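Local structure of response regulator aspartate phosphatase I (Bacillus subtilis subsp. subtilis, 4I1A) at residues A[263-274]-A[301-312]. The protein dephosphorylates the sporulation phosphotransferase Spo0F, inhibiting its activity, and induces the mobile element ICEBs1 by inactivating its repressor ImmR. Sequence-based numbering, arbitrary orientation.
Sequences TKTLFTLTYVEA and YSAKFKILEGLF
Phe267 enters a hole formed by Tyr301, Lys304, Phe305 and Leu308, and Phe305 answers as a knob among Thr263, Leu266, Phe267 and Thr270. This reciprocal packing joins two nearly parallel helices, axes inclined by 13°, of a tetratricopeptide-repeat (TPR) array, in which a third helix, 279-295, lies between them in sequence. With the axes 10.9 Å apart at closest approach, large flat side chains suit the space between the helices. With CG anti to the backbone N (chi1 174°), Phe267 reaches toward helix 299-313 and turns its edge to the face of Phe305, planes at 78°; CD1 stands over the centre of that ring. The edge of Tyr301 meets Phe267's own face in a more offset T-shaped pair. Replacing Phe267 by an alanine would remove the ring, and would probably open a gap among Tyr301, Phe305 and Leu308 and leave both neighbouring rings without their edge-to-face partner. From slim, branched threonines, Thr263 CG2 and Thr270 OG1 lie at the edge of the Phe305 ring, in its plane, and Thr270 OG1 is occupied by a 2.6 Å hydrogen bond to Leu266 O in its own helix. Lys304 O lies in plane at the edge of the Phe267 ring and its CB packs on CE1, while the extended chain carries NZ away to salt bridges with Glu300 and Asp336. Lys264 lays CA over the Tyr301 face, its aliphatic chain passing the phenol oxygen. Forked Leu308 serves two neighbours: CD1 touches Thr270 CG2 at 3.6 Å, and CD2 makes a CH-pi contact over the Tyr271 face. Small Ala274 admits a whole ring, its CB lying 3.6 Å from the centroid of the Phe312 ring, whose edge meets Tyr271 CE1.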
loop_
_atom_site.group_PDB
_atom_site.type_symbol
_atom_site.label_atom_id
_atom_site.label_comp_id
_atom_site.label_asym_id
_atom_site.label_seq_id
_atom_site.Cartn_x
_atom_site.Cartn_y
_atom_site.Cartn_z
ATOM N N THR A 263 -4.366 11.739 -3.076
ATOM C CA THR A 263 -3.038 12.101 -3.557
ATOM C C THR A 263 -2.312 10.910 -4.192
ATOM O O THR A 263 -1.713 11.023 -5.267
ATOM C CB THR A 263 -2.180 12.705 -2.423
ATOM O OG1 THR A 263 -2.861 13.843 -1.862
ATOM C CG2 THR A 263 -0.840 13.142 -2.967
ATOM N N LYS A 264 -2.378 9.769 -3.515
ATOM C CA LYS A 264 -1.706 8.552 -3.944
ATOM C C LYS A 264 -2.296 8.027 -5.261
ATOM O O LYS A 264 -1.579 7.548 -6.138
ATOM C CB LYS A 264 -1.828 7.509 -2.828
ATOM C CG LYS A 264 -1.586 6.081 -3.255
ATOM C CD LYS A 264 -1.465 5.152 -2.060
ATOM C CE LYS A 264 -0.898 3.794 -2.491
ATOM N NZ LYS A 264 -0.933 2.753 -1.418
ATOM N N THR A 265 -3.612 8.129 -5.383
ATOM C CA THR A 265 -4.322 7.767 -6.601
ATOM C C THR A 265 -3.922 8.670 -7.782
ATOM O O THR A 265 -3.748 8.191 -8.902
ATOM C CB THR A 265 -5.847 7.874 -6.358
ATOM O OG1 THR A 265 -6.200 7.051 -5.245
ATOM C CG2 THR A 265 -6.664 7.459 -7.584
ATOM N N LEU A 266 -3.794 9.975 -7.544
ATOM C CA LEU A 266 -3.382 10.888 -8.614
ATOM C C LEU A 266 -1.931 10.635 -8.977
ATOM O O LEU A 266 -1.528 10.744 -10.139
ATOM C CB LEU A 266 -3.580 12.359 -8.213
ATOM C CG LEU A 266 -5.025 12.854 -8.283
ATOM C CD1 LEU A 266 -5.217 14.074 -7.385
ATOM C CD2 LEU A 266 -5.429 13.156 -9.741
ATOM N N PHE A 267 -1.144 10.286 -7.977
ATOM C CA PHE A 267 0.254 10.008 -8.225
ATOM C C PHE A 267 0.388 8.799 -9.144
ATOM O O PHE A 267 1.063 8.862 -10.184
ATOM C CB PHE A 267 1.014 9.794 -6.913
ATOM C CG PHE A 267 2.432 9.352 -7.120
ATOM C CD1 PHE A 267 3.435 10.293 -7.312
ATOM C CD2 PHE A 267 2.760 7.996 -7.173
ATOM C CE1 PHE A 267 4.745 9.898 -7.531
ATOM C CE2 PHE A 267 4.070 7.592 -7.397
ATOM C CZ PHE A 267 5.066 8.544 -7.573
ATOM N N THR A 268 -0.264 7.708 -8.752
ATOM C CA THR A 268 -0.229 6.451 -9.501
ATOM C C THR A 268 -0.780 6.646 -10.912
ATOM O O THR A 268 -0.232 6.127 -11.886
ATOM C CB THR A 268 -1.024 5.346 -8.757
ATOM O OG1 THR A 268 -0.637 5.344 -7.377
ATOM C CG2 THR A 268 -0.765 3.945 -9.363
ATOM N N LEU A 269 -1.859 7.414 -11.015
ATOM C CA LEU A 269 -2.453 7.741 -12.303
ATOM C C LEU A 269 -1.450 8.493 -13.181
ATOM O O LEU A 269 -1.264 8.156 -14.352
ATOM C CB LEU A 269 -3.721 8.572 -12.093
ATOM C CG LEU A 269 -4.672 8.808 -13.269
ATOM C CD1 LEU A 269 -4.933 7.531 -14.051
ATOM C CD2 LEU A 269 -5.982 9.380 -12.756
ATOM N N THR A 270 -0.794 9.497 -12.604
ATOM C CA THR A 270 0.190 10.287 -13.331
ATOM C C THR A 270 1.289 9.387 -13.868
ATOM O O THR A 270 1.672 9.460 -15.045
ATOM C CB THR A 270 0.863 11.345 -12.419
ATOM O OG1 THR A 270 -0.131 12.205 -11.849
ATOM C CG2 THR A 270 1.869 12.177 -13.208
ATOM N N TYR A 271 1.806 8.542 -12.988
ATOM C CA TYR A 271 2.913 7.673 -13.352
ATOM C C TYR A 271 2.512 6.690 -14.458
ATOM O O TYR A 271 3.238 6.525 -15.444
ATOM C CB TYR A 271 3.426 6.935 -12.116
ATOM C CG TYR A 271 4.838 6.439 -12.256
ATOM C CD1 TYR A 271 5.583 6.704 -13.405
ATOM C CD2 TYR A 271 5.432 5.704 -11.241
ATOM C CE1 TYR A 271 6.882 6.243 -13.530
ATOM C CE2 TYR A 271 6.718 5.245 -11.353
ATOM C CZ TYR A 271 7.441 5.514 -12.496
ATOM O OH TYR A 271 8.723 5.042 -12.590
ATOM N N VAL A 272 1.354 6.052 -14.288
ATOM C CA VAL A 272 0.832 5.114 -15.277
ATOM C C VAL A 272 0.743 5.735 -16.679
ATOM O O VAL A 272 1.129 5.113 -17.675
ATOM C CB VAL A 272 -0.540 4.544 -14.832
ATOM C CG1 VAL A 272 -1.331 4.003 -16.011
ATOM C CG2 VAL A 272 -0.337 3.474 -13.782
ATOM N N GLU A 273 0.256 6.965 -16.749
ATOM C CA GLU A 273 0.094 7.642 -18.034
ATOM C C GLU A 273 1.436 8.028 -18.648
ATOM O O GLU A 273 1.612 7.981 -19.868
ATOM C CB GLU A 273 -0.802 8.874 -17.879
ATOM C CG GLU A 273 -2.267 8.543 -17.586
ATOM C CD GLU A 273 -2.934 7.805 -18.737
ATOM O OE1 GLU A 273 -2.606 8.109 -19.900
ATOM O OE2 GLU A 273 -3.784 6.918 -18.492
ATOM N N ALA A 274 2.374 8.421 -17.793
ATOM C CA ALA A 274 3.734 8.722 -18.219
ATOM C C ALA A 274 4.417 7.480 -18.810
ATOM O O ALA A 274 5.113 7.565 -19.826
ATOM C CB ALA A 274 4.536 9.264 -17.050
ATOM N N TYR A 301 4.446 12.722 -0.716
ATOM C CA TYR A 301 4.045 12.672 -2.115
ATOM C C TYR A 301 4.588 13.875 -2.883
ATOM O O TYR A 301 4.825 13.809 -4.095
ATOM C CB TYR A 301 2.536 12.467 -2.271
ATOM C CG TYR A 301 2.215 10.996 -2.205
ATOM C CD1 TYR A 301 2.338 10.188 -3.331
ATOM C CD2 TYR A 301 1.869 10.396 -1.004
ATOM C CE1 TYR A 301 2.088 8.835 -3.267
ATOM C CE2 TYR A 301 1.620 9.048 -0.927
ATOM C CZ TYR A 301 1.726 8.271 -2.058
ATOM O OH TYR A 301 1.468 6.925 -1.967
ATOM N N SER A 302 4.830 14.954 -2.149
ATOM C CA SER A 302 5.497 16.123 -2.708
ATOM C C SER A 302 6.878 15.728 -3.242
ATOM O O SER A 302 7.240 16.074 -4.359
ATOM C CB SER A 302 5.596 17.222 -1.653
ATOM O OG SER A 302 6.343 18.320 -2.133
ATOM N N ALA A 303 7.630 14.969 -2.453
ATOM C CA ALA A 303 8.910 14.433 -2.906
ATOM C C ALA A 303 8.716 13.426 -4.048
ATOM O O ALA A 303 9.489 13.393 -5.016
ATOM C CB ALA A 303 9.669 13.798 -1.743
ATOM N N LYS A 304 7.672 12.616 -3.953
ATOM C CA LYS A 304 7.431 11.642 -5.003
ATOM C C LYS A 304 7.041 12.287 -6.337
ATOM O O LYS A 304 7.532 11.870 -7.391
ATOM C CB LYS A 304 6.419 10.580 -4.547
ATOM C CG LYS A 304 7.006 9.611 -3.511
ATOM C CD LYS A 304 5.937 8.747 -2.847
ATOM C CE LYS A 304 6.605 7.663 -1.993
ATOM N NZ LYS A 304 5.667 6.979 -1.066
ATOM N N PHE A 305 6.167 13.296 -6.303
ATOM C CA PHE A 305 5.872 14.064 -7.527
ATOM C C PHE A 305 7.129 14.705 -8.124
ATOM O O PHE A 305 7.294 14.736 -9.344
ATOM C CB PHE A 305 4.768 15.102 -7.304
ATOM C CG PHE A 305 3.385 14.519 -7.353
ATOM C CD1 PHE A 305 2.846 14.078 -8.559
ATOM C CD2 PHE A 305 2.635 14.367 -6.191
ATOM C CE1 PHE A 305 1.568 13.515 -8.607
ATOM C CE2 PHE A 305 1.356 13.808 -6.235
ATOM C CZ PHE A 305 0.823 13.389 -7.443
ATOM N N LYS A 306 8.048 15.142 -7.264
ATOM C CA LYS A 306 9.330 15.680 -7.734
ATOM C C LYS A 306 10.169 14.670 -8.529
ATOM O O LYS A 306 10.933 15.057 -9.422
ATOM C CB LYS A 306 10.152 16.291 -6.590
ATOM C CG LYS A 306 9.477 17.475 -5.893
ATOM C CD LYS A 306 8.797 18.430 -6.893
ATOM C CE LYS A 306 7.634 19.222 -6.256
ATOM N NZ LYS A 306 6.519 18.341 -5.742
ATOM N N ILE A 307 10.027 13.385 -8.214
ATOM C CA ILE A 307 10.706 12.341 -8.982
ATOM C C ILE A 307 10.102 12.235 -10.384
ATOM O O ILE A 307 10.827 12.202 -11.383
ATOM C CB ILE A 307 10.634 10.952 -8.295
ATOM C CG1 ILE A 307 11.412 10.959 -6.973
ATOM C CG2 ILE A 307 11.177 9.853 -9.238
ATOM C CD1 ILE A 307 11.172 9.687 -6.128
ATOM N N LEU A 308 8.772 12.202 -10.457
ATOM C CA LEU A 308 8.088 12.202 -11.744
ATOM C C LEU A 308 8.461 13.456 -12.549
ATOM O O LEU A 308 8.736 13.382 -13.749
ATOM C CB LEU A 308 6.573 12.144 -11.534
ATOM C CG LEU A 308 5.998 10.874 -10.898
ATOM C CD1 LEU A 308 4.495 10.875 -11.062
ATOM C CD2 LEU A 308 6.626 9.562 -11.464
ATOM N N GLU A 309 8.487 14.602 -11.872
ATOM C CA GLU A 309 8.843 15.855 -12.512
ATOM C C GLU A 309 10.227 15.815 -13.138
ATOM O O GLU A 309 10.421 16.254 -14.281
ATOM C CB GLU A 309 8.787 17.010 -11.518
ATOM C CG GLU A 309 9.021 18.362 -12.186
ATOM C CD GLU A 309 8.947 19.510 -11.194
ATOM O OE1 GLU A 309 8.661 19.239 -10.004
ATOM O OE2 GLU A 309 9.184 20.673 -11.604
ATOM N N GLY A 310 11.196 15.292 -12.391
ATOM C CA GLY A 310 12.562 15.242 -12.890
ATOM C C GLY A 310 12.673 14.238 -14.023
ATOM O O GLY A 310 13.432 14.428 -14.960
ATOM N N LEU A 311 11.905 13.162 -13.911
ATOM C CA LEU A 311 11.840 12.112 -14.917
ATOM C C LEU A 311 11.124 12.589 -16.183
ATOM O O LEU A 311 11.605 12.355 -17.283
ATOM C CB LEU A 311 11.083 10.918 -14.317
ATOM C CG LEU A 311 11.634 9.491 -14.263
ATOM C CD1 LEU A 311 13.140 9.431 -14.159
ATOM C CD2 LEU A 311 10.987 8.777 -13.090
ATOM N N PHE A 312 9.970 13.247 -16.043
ATOM C CA PHE A 312 9.100 13.468 -17.210
ATOM C C PHE A 312 8.745 14.913 -17.560
ATOM O O PHE A 312 8.499 15.218 -18.732
ATOM C CB PHE A 312 7.776 12.684 -17.057
ATOM C CG PHE A 312 7.958 11.194 -16.855
ATOM C CD1 PHE A 312 8.494 10.399 -17.860
ATOM C CD2 PHE A 312 7.580 10.590 -15.670
ATOM C CE1 PHE A 312 8.666 9.033 -17.672
ATOM C CE2 PHE A 312 7.753 9.228 -15.482
ATOM C CZ PHE A 312 8.291 8.447 -16.492
#